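Local atomic coordinates of racemase, putative (PDB entry 3TCS), a protein that binds magnesium and is probably a member of the mandelate racemase branch of the enolase superfamily, perhaps with hydro-lyase or racemase activity. Residues E29-D34 and A379-Q384; T79-L84 and A110-R115. All coordinates share one frame; numbering follows the deposited sequence.

Interaction 1. Residues E29-D34 and A379-Q384; sequences ETFTND and ARSQYQ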
ATOM      1  N   GLU B  29     -10.334   8.031  19.518  1.00  9.54           N
ATOM      2  CA  GLU B  29      -9.961   9.432  19.337  1.00  9.39           C
ATOM      3  C   GLU B  29      -8.505   9.547  18.914  1.00  9.18           C
ATOM      4  O   GLU B  29      -7.682   8.730  19.310  1.00  9.75           O
ATOM      5  CB  GLU B  29     -10.121  10.189  20.651  1.00  9.70           C
ATOM      6  CG  GLU B  29     -11.527  10.202  21.209  1.00 11.29           C
ATOM      7  CD  GLU B  29     -11.543  10.537  22.684  1.00 12.97           C
ATOM      8  OE1 GLU B  29     -11.217   9.649  23.497  1.00 15.12           O
ATOM      9  OE2 GLU B  29     -11.867  11.694  23.027  1.00 12.93           O
ATOM     10  N   THR B  30      -8.194  10.564  18.120  1.00  8.25           N
ATOM     11  CA  THR B  30      -6.818  10.794  17.695  1.00  8.79           C
ATOM     12  C   THR B  30      -6.436  12.237  18.017  1.00  9.32           C
ATOM     13  O   THR B  30      -7.273  13.139  17.973  1.00  7.25           O
ATOM     14  CB  THR B  30      -6.620  10.542  16.180  1.00  9.44           C
ATOM     15  OG1 THR B  30      -7.615  11.252  15.439  1.00 12.14           O
ATOM     16  CG2 THR B  30      -6.721   9.056  15.862  1.00  8.15           C
ATOM     17  N   PHE B  31      -5.167  12.428  18.357  1.00  8.12           N
ATOM     18  CA  PHE B  31      -4.599  13.729  18.701  1.00  9.03           C
ATOM     19  C   PHE B  31      -3.332  13.737  17.858  1.00  9.96           C
ATOM     20  O   PHE B  31      -2.397  12.987  18.135  1.00  9.19           O
ATOM     21  CB  PHE B  31      -4.266  13.749  20.191  1.00  8.02           C
ATOM     22  CG  PHE B  31      -5.428  13.373  21.068  1.00  9.30           C
ATOM     23  CD1 PHE B  31      -6.216  14.355  21.665  1.00  8.65           C
ATOM     24  CD2 PHE B  31      -5.752  12.034  21.277  1.00  7.64           C
ATOM     25  CE1 PHE B  31      -7.306  14.009  22.456  1.00  9.57           C
ATOM     26  CE2 PHE B  31      -6.838  11.677  22.063  1.00  9.24           C
ATOM     27  CZ  PHE B  31      -7.622  12.667  22.657  1.00  9.81           C
ATOM     28  N   THR B  32      -3.284  14.591  16.842  1.00  8.75           N
ATOM     29  CA  THR B  32      -2.148  14.555  15.934  1.00 10.00           C
ATOM     30  C   THR B  32      -1.649  15.880  15.376  1.00  9.89           C
ATOM     31  O   THR B  32      -2.318  16.913  15.472  1.00  9.68           O
ATOM     32  CB  THR B  32      -2.537  13.689  14.711  1.00  9.38           C
ATOM     33  OG1 THR B  32      -1.387  13.381  13.918  1.00 10.93           O
ATOM     34  CG2 THR B  32      -3.532  14.456  13.844  1.00  7.63           C
ATOM     35  N   ASN B  33      -0.438  15.838  14.826  1.00  9.78           N
ATOM     36  CA  ASN B  33       0.104  16.971  14.087  1.00 11.07           C
ATOM     37  C   ASN B  33       0.637  16.270  12.838  1.00 10.42           C
ATOM     38  O   ASN B  33       0.362  15.084  12.654  1.00 10.85           O
ATOM     39  CB  ASN B  33       1.170  17.801  14.842  1.00  9.86           C
ATOM     40  CG  ASN B  33       2.399  17.015  15.255  1.00 11.30           C
ATOM     41  OD1 ASN B  33       2.742  15.984  14.678  1.00  7.76           O
ATOM     42  ND2 ASN B  33       3.098  17.540  16.259  1.00 10.33           N
ATOM     43  N   ASP B  34       1.363  16.961  11.973  1.00  9.86           N
ATOM     44  CA  ASP B  34       1.834  16.318  10.749  1.00 11.78           C
ATOM     45  C   ASP B  34       2.866  15.202  10.926  1.00 11.44           C
ATOM     46  O   ASP B  34       2.980  14.325  10.075  1.00 11.80           O
ATOM     47  CB  ASP B  34       2.388  17.374   9.792  1.00 14.99           C
ATOM     48  CG  ASP B  34       1.308  18.296   9.253  1.00 22.15           C
ATOM     49  OD1 ASP B  34       0.155  18.221   9.737  1.00 23.30           O
ATOM     50  OD2 ASP B  34       1.613  19.098   8.344  1.00 25.15           O
ATOM     51  N   ALA B 379      -2.692  19.524  24.000  1.00  8.60           N
ATOM     52  CA  ALA B 379      -3.417  20.788  23.878  1.00  8.94           C
ATOM     53  C   ALA B 379      -3.241  21.418  22.498  1.00 10.14           C
ATOM     54  O   ALA B 379      -4.169  22.039  21.974  1.00 10.05           O
ATOM     55  CB  ALA B 379      -2.960  21.769  24.967  1.00 10.08           C
ATOM     56  N   ARG B 380      -2.056  21.255  21.911  1.00  8.24           N
ATOM     57  CA  ARG B 380      -1.772  21.824  20.596  1.00 10.66           C
ATOM     58  C   ARG B 380      -2.139  20.928  19.420  1.00 10.69           C
ATOM     59  O   ARG B 380      -2.022  21.344  18.271  1.00  9.92           O
ATOM     60  CB  ARG B 380      -0.286  22.167  20.467  1.00 12.99           C
ATOM     61  CG  ARG B 380       0.257  23.075  21.545  1.00 15.87           C
ATOM     62  CD  ARG B 380       1.651  23.568  21.182  1.00 20.88           C
ATOM     63  NE  ARG B 380       2.210  24.385  22.255  1.00 26.90           N
ATOM     64  CZ  ARG B 380       3.275  25.173  22.131  1.00 28.51           C
ATOM     65  NH1 ARG B 380       3.909  25.262  20.969  1.00 29.78           N
ATOM     66  NH2 ARG B 380       3.705  25.873  23.175  1.00 28.62           N
ATOM     67  N   SER B 381      -2.594  19.713  19.697  1.00  9.19           N
ATOM     68  CA  SER B 381      -2.921  18.761  18.635  1.00 10.01           C
ATOM     69  C   SER B 381      -4.253  18.942  17.916  1.00 10.62           C
ATOM     70  O   SER B 381      -5.139  19.672  18.363  1.00 10.47           O
ATOM     71  CB  SER B 381      -2.889  17.341  19.196  1.00  9.47           C
ATOM     72  OG  SER B 381      -4.027  17.115  20.015  1.00  9.99           O
ATOM     73  N   GLN B 382      -4.379  18.254  16.786  1.00 10.70           N
ATOM     74  CA  GLN B 382      -5.607  18.265  16.012  1.00 11.80           C
ATOM     75  C   GLN B 382      -6.390  17.057  16.502  1.00 10.97           C
ATOM     76  O   GLN B 382      -5.934  15.909  16.400  1.00  8.70           O
ATOM     77  CB  GLN B 382      -5.326  18.130  14.520  1.00 12.94           C
ATOM     78  CG  GLN B 382      -6.581  18.282  13.683  1.00 21.73           C
ATOM     79  CD  GLN B 382      -6.314  18.144  12.204  1.00 25.85           C
ATOM     80  OE1 GLN B 382      -5.435  18.814  11.653  1.00 28.36           O
ATOM     81  NE2 GLN B 382      -7.074  17.275  11.545  1.00 29.47           N
ATOM     82  N   TYR B 383      -7.574  17.322  17.036  1.00  8.63           N
ATOM     83  CA  TYR B 383      -8.427  16.287  17.599  1.00  8.92           C
ATOM     84  C   TYR B 383      -9.502  15.780  16.647  1.00  9.53           C
ATOM     85  O   TYR B 383     -10.072  16.549  15.882  1.00  9.31           O
ATOM     86  CB  TYR B 383      -9.105  16.845  18.854  1.00  8.23           C
ATOM     87  CG  TYR B 383     -10.096  15.920  19.520  1.00  8.05           C
ATOM     88  CD1 TYR B 383      -9.666  14.852  20.311  1.00  8.36           C
ATOM     89  CD2 TYR B 383     -11.469  16.136  19.400  1.00  9.64           C
ATOM     90  CE1 TYR B 383     -10.584  14.033  20.972  1.00  8.80           C
ATOM     91  CE2 TYR B 383     -12.393  15.322  20.054  1.00  9.30           C
ATOM     92  CZ  TYR B 383     -11.944  14.277  20.840  1.00  8.89           C
ATOM     93  OH  TYR B 383     -12.854  13.485  21.510  1.00 10.49           O
ATOM     94  N   GLN B 384      -9.775  14.482  16.702  1.00  9.38           N
ATOM     95  CA  GLN B 384     -10.836  13.885  15.890  1.00  9.15           C
ATOM     96  C   GLN B 384     -11.329  12.648  16.621  1.00 11.04           C
ATOM     97  O   GLN B 384     -10.537  11.893  17.181  1.00 10.52           O
ATOM     98  CB  GLN B 384     -10.343  13.498  14.491  1.00  8.78           C
ATOM     99  CG  GLN B 384     -11.489  13.023  13.592  1.00 10.32           C
ATOM    100  CD  GLN B 384     -11.085  12.822  12.147  1.00 10.39           C
ATOM    101  OE1 GLN B 384      -9.995  13.218  11.729  1.00 11.61           O
ATOM    102  NE2 GLN B 384     -11.975  12.212  11.367  1.00 10.63           N
TER
HETATM  103  O   HOH W   1      -6.748  13.673  14.872  1.00 12.97           O

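Interaction 2. Residues T79-L84 and A110-R115; sequences TDLDDL and AIWDLR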
ATOM      1  N   THR B  79     -11.709  -8.896  21.972  1.00 27.94           N
ATOM      2  CA  THR B  79     -11.060 -10.052  22.576  1.00 27.45           C
ATOM      3  C   THR B  79     -10.171 -10.700  21.520  1.00 26.06           C
ATOM      4  O   THR B  79      -9.006 -10.994  21.772  1.00 26.44           O
ATOM      5  CB  THR B  79     -12.094 -11.081  23.076  1.00 28.07           C
ATOM      6  OG1 THR B  79     -12.870 -10.502  24.133  1.00 27.72           O
ATOM      7  CG2 THR B  79     -11.394 -12.330  23.590  1.00 29.83           C
ATOM      8  N   ASP B  80     -10.730 -10.925  20.335  1.00 25.06           N
ATOM      9  CA  ASP B  80      -9.967 -11.509  19.237  1.00 24.54           C
ATOM     10  C   ASP B  80      -9.596 -10.369  18.297  1.00 22.14           C
ATOM     11  O   ASP B  80     -10.184 -10.195  17.227  1.00 20.08           O
ATOM     12  CB  ASP B  80     -10.793 -12.559  18.493  1.00 26.59           C
ATOM     13  CG  ASP B  80     -10.014 -13.218  17.369  1.00 30.57           C
ATOM     14  OD1 ASP B  80      -8.782 -13.002  17.288  1.00 29.47           O
ATOM     15  OD2 ASP B  80     -10.632 -13.956  16.571  1.00 32.14           O
ATOM     16  N   LEU B  81      -8.615  -9.585  18.723  1.00 20.05           N
ATOM     17  CA  LEU B  81      -8.158  -8.438  17.955  1.00 17.46           C
ATOM     18  C   LEU B  81      -7.594  -8.847  16.594  1.00 17.02           C
ATOM     19  O   LEU B  81      -7.777  -8.137  15.606  1.00 15.74           O
ATOM     20  CB  LEU B  81      -7.112  -7.671  18.769  1.00 16.17           C
ATOM     21  CG  LEU B  81      -6.528  -6.393  18.166  1.00 13.42           C
ATOM     22  CD1 LEU B  81      -7.651  -5.426  17.790  1.00 15.63           C
ATOM     23  CD2 LEU B  81      -5.582  -5.762  19.178  1.00 14.24           C
ATOM     24  N   ASP B  82      -6.927  -9.999  16.538  1.00 16.84           N
ATOM     25  CA  ASP B  82      -6.351 -10.485  15.287  1.00 18.51           C
ATOM     26  C   ASP B  82      -7.395 -10.619  14.189  1.00 17.87           C
ATOM     27  O   ASP B  82      -7.178 -10.179  13.065  1.00 17.23           O
ATOM     28  CB  ASP B  82      -5.666 -11.839  15.496  1.00 20.20           C
ATOM     29  CG  ASP B  82      -4.176 -11.707  15.748  1.00 22.41           C
ATOM     30  OD1 ASP B  82      -3.488 -11.073  14.920  1.00 21.14           O
ATOM     31  OD2 ASP B  82      -3.693 -12.241  16.769  1.00 26.12           O
ATOM     32  N   ASP B  83      -8.525 -11.238  14.514  1.00 17.39           N
ATOM     33  CA  ASP B  83      -9.584 -11.411  13.531  1.00 17.48           C
ATOM     34  C   ASP B  83     -10.221 -10.072  13.185  1.00 16.38           C
ATOM     35  O   ASP B  83     -10.539  -9.815  12.027  1.00 16.08           O
ATOM     36  CB  ASP B  83     -10.653 -12.373  14.050  1.00 21.51           C
ATOM     37  CG  ASP B  83     -11.758 -12.621  13.032  1.00 26.32           C
ATOM     38  OD1 ASP B  83     -11.439 -13.014  11.887  1.00 27.63           O
ATOM     39  OD2 ASP B  83     -12.943 -12.426  13.379  1.00 28.58           O
ATOM     40  N   LEU B  84     -10.408  -9.218  14.186  1.00 14.45           N
ATOM     41  CA  LEU B  84     -11.007  -7.912  13.945  1.00 14.82           C
ATOM     42  C   LEU B  84     -10.153  -7.107  12.966  1.00 14.60           C
ATOM     43  O   LEU B  84     -10.678  -6.434  12.078  1.00 14.09           O
ATOM     44  CB  LEU B  84     -11.172  -7.153  15.264  1.00 16.08           C
ATOM     45  CG  LEU B  84     -11.951  -5.835  15.242  1.00 17.43           C
ATOM     46  CD1 LEU B  84     -13.274  -6.006  14.509  1.00 17.67           C
ATOM     47  CD2 LEU B  84     -12.192  -5.388  16.676  1.00 17.03           C
ATOM     48  N   ALA B 110      -3.149   1.018  21.132  1.00  8.12           N
ATOM     49  CA  ALA B 110      -3.949   1.617  22.207  1.00  7.39           C
ATOM     50  C   ALA B 110      -4.687   0.504  22.957  1.00  8.53           C
ATOM     51  O   ALA B 110      -4.877   0.567  24.175  1.00  9.15           O
ATOM     52  CB  ALA B 110      -4.955   2.619  21.628  1.00  7.91           C
ATOM     53  N   ILE B 111      -5.100  -0.520  22.219  1.00  7.99           N
ATOM     54  CA  ILE B 111      -5.799  -1.648  22.815  1.00  9.14           C
ATOM     55  C   ILE B 111      -4.848  -2.424  23.726  1.00  9.60           C
ATOM     56  O   ILE B 111      -5.244  -2.866  24.797  1.00  8.70           O
ATOM     57  CB  ILE B 111      -6.398  -2.563  21.713  1.00 10.36           C
ATOM     58  CG1 ILE B 111      -7.584  -1.846  21.062  1.00 11.55           C
ATOM     59  CG2 ILE B 111      -6.813  -3.908  22.292  1.00 10.31           C
ATOM     60  CD1 ILE B 111      -8.204  -2.591  19.893  1.00 14.04           C
ATOM     61  N   TRP B 112      -3.588  -2.578  23.326  1.00  9.03           N
ATOM     62  CA  TRP B 112      -2.655  -3.297  24.192  1.00  9.63           C
ATOM     63  C   TRP B 112      -2.389  -2.518  25.479  1.00  9.01           C
ATOM     64  O   TRP B 112      -2.252  -3.108  26.548  1.00  9.76           O
ATOM     65  CB  TRP B 112      -1.346  -3.601  23.455  1.00 10.63           C
ATOM     66  CG  TRP B 112      -1.509  -4.738  22.491  1.00 10.97           C
ATOM     67  CD1 TRP B 112      -1.700  -4.653  21.141  1.00 12.76           C
ATOM     68  CD2 TRP B 112      -1.565  -6.132  22.818  1.00 13.38           C
ATOM     69  NE1 TRP B 112      -1.874  -5.911  20.607  1.00 12.94           N
ATOM     70  CE2 TRP B 112      -1.792  -6.836  21.615  1.00 13.68           C
ATOM     71  CE3 TRP B 112      -1.442  -6.856  24.014  1.00 15.01           C
ATOM     72  CZ2 TRP B 112      -1.899  -8.233  21.571  1.00 16.38           C
ATOM     73  CZ3 TRP B 112      -1.552  -8.246  23.970  1.00 17.16           C
ATOM     74  CH2 TRP B 112      -1.777  -8.918  22.755  1.00 16.36           C
ATOM     75  N   ASP B 113      -2.328  -1.194  25.379  1.00  8.66           N
ATOM     76  CA  ASP B 113      -2.121  -0.355  26.554  1.00  9.36           C
ATOM     77  C   ASP B 113      -3.323  -0.538  27.484  1.00 10.18           C
ATOM     78  O   ASP B 113      -3.173  -0.656  28.705  1.00  9.80           O
ATOM     79  CB  ASP B 113      -2.016   1.110  26.133  1.00  9.36           C
ATOM     80  CG  ASP B 113      -1.708   2.029  27.297  1.00 11.92           C
ATOM     81  OD1 ASP B 113      -0.691   1.792  27.974  1.00  8.88           O
ATOM     82  OD2 ASP B 113      -2.478   2.986  27.532  1.00  9.88           O
ATOM     83  N   LEU B 114      -4.517  -0.559  26.898  1.00  9.20           N
ATOM     84  CA  LEU B 114      -5.745  -0.730  27.669  1.00 12.13           C
ATOM     85  C   LEU B 114      -5.723  -2.058  28.419  1.00 12.09           C
ATOM     86  O   LEU B 114      -6.078  -2.120  29.591  1.00 13.07           O
ATOM     87  CB  LEU B 114      -6.968  -0.680  26.743  1.00 12.51           C
ATOM     88  CG  LEU B 114      -8.335  -1.069  27.326  1.00 15.63           C
ATOM     89  CD1 LEU B 114      -8.692  -0.168  28.489  1.00 18.71           C
ATOM     90  CD2 LEU B 114      -9.392  -0.961  26.244  1.00 19.80           C
ATOM     91  N   ARG B 115      -5.301  -3.117  27.738  1.00 11.79           N
ATOM     92  CA  ARG B 115      -5.237  -4.441  28.351  1.00 11.76           C
ATOM     93  C   ARG B 115      -4.246  -4.458  29.506  1.00 11.57           C
ATOM     94  O   ARG B 115      -4.536  -4.991  30.576  1.00 10.08           O
ATOM     95  CB  ARG B 115      -4.839  -5.488  27.307  1.00 11.72           C
ATOM     96  CG  ARG B 115      -5.937  -5.809  26.293  1.00 14.86           C
ATOM     97  CD  ARG B 115      -5.398  -6.641  25.126  1.00 17.04           C
ATOM     98  NE  ARG B 115      -6.470  -7.138  24.262  1.00 19.98           N
ATOM     99  CZ  ARG B 115      -6.273  -7.853  23.158  1.00 21.84           C
ATOM    100  NH1 ARG B 115      -5.040  -8.155  22.770  1.00 24.95           N
ATOM    101  NH2 ARG B 115      -7.309  -8.281  22.445  1.00 21.30           N
TER

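Interaction 1. Residues E29-D34 and A379-Q384
Phe31 and Tyr383 sit opposite each other as the non-hydrogen-bonded pair of two antiparallel strands, and their side chains run alongside one another on the same face of the sheet. The rings are neither stacked nor set edge to face: their planes meet at 50° with centroids 5.2 Å apart, and Phe31 CE1 comes within 3.3 Å of Tyr383 CD1. The tyrosine swings its ring away from its own backbone N (chi1 176°), which lets it extend past Phe31 to Glu29, where Tyr383 OH donates to Glu29 OE2 at 2.5 Å. The carboxylate receives it with its anti lone pair, at the edge of the phenol ring and turned 81° from the ring plane. Its other oxygen, OE1, forms a salt bridge with Arg40 of strand 37-43, so the carboxylate is held from two directions. Ser381 OG lies at the edge of the Phe31 ring, 3.4 Å from Phe31 CB, and is hydrogen-bonded to Leu378 O.

On the opposite face, Thr30 pairs with Gln384 and Thr32 with Gln382, each pair side by side. Thr30 OG1 lies 2.6 Å from the O of a water that also donates to Gln382 O, while His66 of helix 58-73 hydrogen-bonds to the same hydroxyl. Four backbone hydrogen bonds join the strands, from Thr30 N to Gln384 O (2.9 Å) through to Gln382 N to Thr32 O (2.8 Å). This is a regular antiparallel ladder, here adding the C-terminal strand 382-387 as an outer strand to the meander of the N-terminal capping domain found in the enolase superfamily.

Interaction 2. Residues T79-L84 and A110-R115
Arg115 and Trp112, one turn apart on helix 98-119, present their flat groups to Leu81. Arg115 NH1 stands 3.3 Å above one face of the Trp112 indole, displaced toward its rim, while Trp112 CZ2 lies at the edge of the guanidinium, in its plane. One guanidinium face carries Ile111 CG2, again off-centre, and Leu81 CD2 lies on that same side. The same Leu81 methyl, CD2, approaches Trp112 NE1 obliquely at 4.0 Å, and that nitrogen makes a weak hydrogen bond to Asp108. Leu81 and Ile111 meet tip to tip, with Leu81 CD1 3.6 Å from Ile111 CD1. A trans first torsion at Leu81 (chi1 -178°) carries both methyls across to helix 98-119.

Beyond the apolar patch, Arg115 NH2 rests 3.7 Å from Leu81 CB and donates to Ile78 O, just before the segment. Asp80 N-caps helix 81-91, its OD1 accepting a weak bond from Asp83 N. Hydrocarbon contact thus joins the helices, while the arginine lays its charged end among aliphatic and aromatic groups and still satisfies NH2 on the backbone leading into helix 81-91.

Both interactions build the N-terminal capping region, away from the magnesium sites and the bound D-alanine, yet they use different chemistry. Interaction 1 joins strands far apart in sequence, closing a loop of 344 residues within which interaction 2 is nested. It is partly buried, at an outer strand, and relies on backbone hydrogen bonds, with an aromatic pair on one face and polar side chains around it. Interaction 2 is the more buried and smaller contact, between neighbouring helices, and consists mainly of side-chain packing. The centres of interactions 1 and 2 lie about 22 Å apart, their nearest atoms about 7 Å. Helix 58-73 and strand 37-43 each meet side chains from the segments of both.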